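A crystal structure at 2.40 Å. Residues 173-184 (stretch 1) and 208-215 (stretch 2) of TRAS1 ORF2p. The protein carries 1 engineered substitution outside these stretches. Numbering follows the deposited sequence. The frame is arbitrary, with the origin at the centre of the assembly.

Stretch 1 173-184: QLMGTLGELGLH
Stretch 2 (208-215) DVTFCTED

A helix lays Leu174 and Leu178 against one strand of a sheet, and the chain that leaves the helix joins that strand through one antiparallel, hydrogen-bonded residue pair. Residues 173-181 are helical, with phi/psi near -60/-45 until Leu181 relaxes to -94/-5. Gly182 breaks the helix at 72/22, a positive phi that favours glycine. Leu183 N still bonds back to Leu178 O at 3.0 Å. Leu183 (-82/137) and His184 (-116/134) are then extended.

Asp208 to Cys212 are extended, in a strand, with phi from -93 to -151 and psi from 126 to 167. His184 pairs with Cys212, CA-CA 5.3 Å. His184 N donates to Cys212 O at 2.7 Å and 171°, nearly linear. Cys212 N returns the bond to His184 O at 3.0 Å and 156°. Two CA-H...O contacts flank the pair: Leu183 CA to Cys212 O at 3.5 Å, and Phe211 CA to His184 O at 3.1 Å. The side chains of His184 (m, chi2 -85°) and Cys212 (p) lie on the same face of the sheet.

Val209 and Phe211 point toward the first stretch; Thr210, between them, points away. Phe211 (chi1 p, chi2 91°) meets two leucines. Leu178 (m, chi2 40°) places CD1 over the ring face, 4.2 Å from the centroid of Phe211 and 11° off its normal, a CH-pi contact. Leu183 (m, t) brings CD1 to 3.6 Å from Phe211 CE1. Farther back along the helix, Leu174 (t, p) sets CD2 4.3 Å from Val209 CG2. These contacts are apolar and largely buried.

Glu214 (t, p, chi3 52°) begins a 3-10 segment. Its OE1 lies over one face of the His184 ring, 2.8 Å from His184 NE2, but the angle is too poor for a hydrogen bond. Thr213 OG1 donates to Asp215 OD2 at 2.9 Å.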

# COMPACT_ATOMS: atom_id res chain seq x y z
N GLN A 173 -6.00 17.63 0.84
CA GLN A 173 -5.24 17.67 -0.41
C GLN A 173 -5.27 16.30 -1.08
O GLN A 173 -5.46 16.20 -2.30
CB GLN A 173 -3.78 18.09 -0.17
CG GLN A 173 -3.61 19.58 0.17
CD GLN A 173 -2.20 20.09 -0.12
OE1 GLN A 173 -1.73 20.06 -1.26
NE2 GLN A 173 -1.53 20.58 0.93
N LEU A 174 -5.08 15.24 -0.29
CA LEU A 174 -5.11 13.88 -0.84
C LEU A 174 -6.49 13.58 -1.41
O LEU A 174 -6.61 13.07 -2.52
CB LEU A 174 -4.75 12.85 0.25
CG LEU A 174 -4.77 11.36 -0.15
CD1 LEU A 174 -3.98 11.16 -1.44
CD2 LEU A 174 -4.18 10.51 0.97
N MET A 175 -7.55 13.89 -0.66
CA MET A 175 -8.91 13.66 -1.15
C MET A 175 -9.15 14.42 -2.45
O MET A 175 -9.79 13.91 -3.37
CB MET A 175 -9.94 14.11 -0.10
CG MET A 175 -10.26 13.08 0.98
SD MET A 175 -10.72 11.45 0.30
CE MET A 175 -12.39 11.77 -0.31
N GLY A 176 -8.65 15.66 -2.51
CA GLY A 176 -8.83 16.47 -3.70
C GLY A 176 -8.19 15.78 -4.89
O GLY A 176 -8.78 15.70 -5.97
N THR A 177 -6.98 15.28 -4.68
CA THR A 177 -6.27 14.58 -5.73
C THR A 177 -7.05 13.32 -6.11
O THR A 177 -7.21 13.02 -7.30
CB THR A 177 -4.85 14.21 -5.26
OG1 THR A 177 -4.12 15.41 -5.00
CG2 THR A 177 -4.12 13.39 -6.31
N LEU A 178 -7.54 12.58 -5.12
CA LEU A 178 -8.31 11.38 -5.44
C LEU A 178 -9.49 11.73 -6.32
O LEU A 178 -9.76 11.05 -7.31
CB LEU A 178 -8.81 10.71 -4.16
CG LEU A 178 -7.88 9.67 -3.52
CD1 LEU A 178 -6.42 10.12 -3.58
CD2 LEU A 178 -8.33 9.45 -2.08
N GLY A 179 -10.19 12.81 -5.97
CA GLY A 179 -11.34 13.26 -6.74
C GLY A 179 -11.04 13.54 -8.20
O GLY A 179 -11.82 13.18 -9.08
N GLU A 180 -9.91 14.18 -8.46
CA GLU A 180 -9.51 14.50 -9.83
C GLU A 180 -9.18 13.25 -10.64
O GLU A 180 -9.39 13.21 -11.86
CB GLU A 180 -8.29 15.41 -9.82
CG GLU A 180 -8.58 16.86 -9.47
CD GLU A 180 -7.33 17.60 -9.04
OE1 GLU A 180 -6.25 17.38 -9.65
OE2 GLU A 180 -7.42 18.41 -8.08
N LEU A 181 -8.66 12.23 -9.96
CA LEU A 181 -8.26 11.01 -10.64
C LEU A 181 -9.32 9.91 -10.67
O LEU A 181 -9.13 8.88 -11.30
CB LEU A 181 -6.98 10.46 -10.00
CG LEU A 181 -5.86 11.48 -9.80
CD1 LEU A 181 -4.63 10.78 -9.26
CD2 LEU A 181 -5.54 12.19 -11.11
N GLY A 182 -10.44 10.14 -10.00
CA GLY A 182 -11.47 9.12 -9.97
C GLY A 182 -11.08 7.93 -9.10
O GLY A 182 -11.60 6.83 -9.26
N LEU A 183 -10.15 8.16 -8.17
CA LEU A 183 -9.69 7.11 -7.27
C LEU A 183 -10.67 6.96 -6.10
O LEU A 183 -11.14 7.96 -5.54
CB LEU A 183 -8.28 7.45 -6.76
CG LEU A 183 -7.22 7.51 -7.88
CD1 LEU A 183 -5.87 7.94 -7.32
CD2 LEU A 183 -7.11 6.14 -8.54
N HIS A 184 -10.97 5.72 -5.74
CA HIS A 184 -11.93 5.45 -4.68
C HIS A 184 -11.32 4.76 -3.47
O HIS A 184 -10.56 3.81 -3.60
CB HIS A 184 -13.06 4.61 -5.25
CG HIS A 184 -13.72 5.23 -6.44
ND1 HIS A 184 -14.73 6.16 -6.33
CD2 HIS A 184 -13.47 5.10 -7.76
CE1 HIS A 184 -15.07 6.58 -7.54
NE2 HIS A 184 -14.32 5.95 -8.42
N ASP A 208 -3.20 5.45 7.30
CA ASP A 208 -2.91 4.55 6.18
C ASP A 208 -4.13 4.49 5.25
O ASP A 208 -5.26 4.29 5.70
CB ASP A 208 -2.57 3.15 6.69
CG ASP A 208 -1.34 3.15 7.59
OD1 ASP A 208 -1.50 3.26 8.82
OD2 ASP A 208 -0.21 3.05 7.05
N VAL A 209 -3.90 4.65 3.95
CA VAL A 209 -5.01 4.62 3.00
C VAL A 209 -4.76 3.65 1.85
O VAL A 209 -3.61 3.41 1.46
CB VAL A 209 -5.28 6.05 2.39
CG1 VAL A 209 -6.71 6.14 1.89
CG2 VAL A 209 -5.01 7.13 3.42
N THR A 210 -5.85 3.09 1.34
CA THR A 210 -5.83 2.17 0.22
C THR A 210 -6.90 2.67 -0.74
O THR A 210 -8.05 2.86 -0.34
CB THR A 210 -6.21 0.73 0.64
OG1 THR A 210 -5.40 0.30 1.73
CG2 THR A 210 -6.03 -0.23 -0.54
N PHE A 211 -6.54 2.90 -1.99
CA PHE A 211 -7.51 3.39 -2.95
C PHE A 211 -7.24 2.82 -4.33
O PHE A 211 -6.12 2.39 -4.62
CB PHE A 211 -7.54 4.93 -2.96
CG PHE A 211 -6.18 5.58 -3.02
CD1 PHE A 211 -5.60 5.89 -4.24
CD2 PHE A 211 -5.52 5.95 -1.86
CE1 PHE A 211 -4.38 6.57 -4.31
CE2 PHE A 211 -4.29 6.63 -1.92
CZ PHE A 211 -3.73 6.94 -3.15
N CYS A 212 -8.26 2.82 -5.18
CA CYS A 212 -8.12 2.25 -6.51
C CYS A 212 -9.02 2.91 -7.53
O CYS A 212 -9.95 3.63 -7.19
CB CYS A 212 -8.49 0.77 -6.45
SG CYS A 212 -10.20 0.50 -5.88
N THR A 213 -8.75 2.62 -8.80
CA THR A 213 -9.56 3.13 -9.89
C THR A 213 -10.95 2.50 -9.73
O THR A 213 -11.09 1.47 -9.08
CB THR A 213 -8.98 2.72 -11.25
OG1 THR A 213 -8.63 1.33 -11.20
CG2 THR A 213 -7.75 3.54 -11.57
N GLU A 214 -11.97 3.13 -10.32
CA GLU A 214 -13.35 2.64 -10.22
C GLU A 214 -13.51 1.16 -10.60
O GLU A 214 -14.14 0.39 -9.88
CB GLU A 214 -14.27 3.51 -11.08
CG GLU A 214 -15.73 3.07 -11.16
CD GLU A 214 -16.49 3.26 -9.86
OE1 GLU A 214 -16.45 4.38 -9.31
OE2 GLU A 214 -17.12 2.29 -9.39
N ASP A 215 -12.92 0.79 -11.74
CA ASP A 215 -13.01 -0.58 -12.24
C ASP A 215 -12.52 -1.66 -11.28
O ASP A 215 -12.86 -2.83 -11.43
CB ASP A 215 -12.24 -0.69 -13.57
CG ASP A 215 -10.72 -0.69 -13.38
OD1 ASP A 215 -10.15 -1.78 -13.13
OD2 ASP A 215 -10.11 0.39 -13.48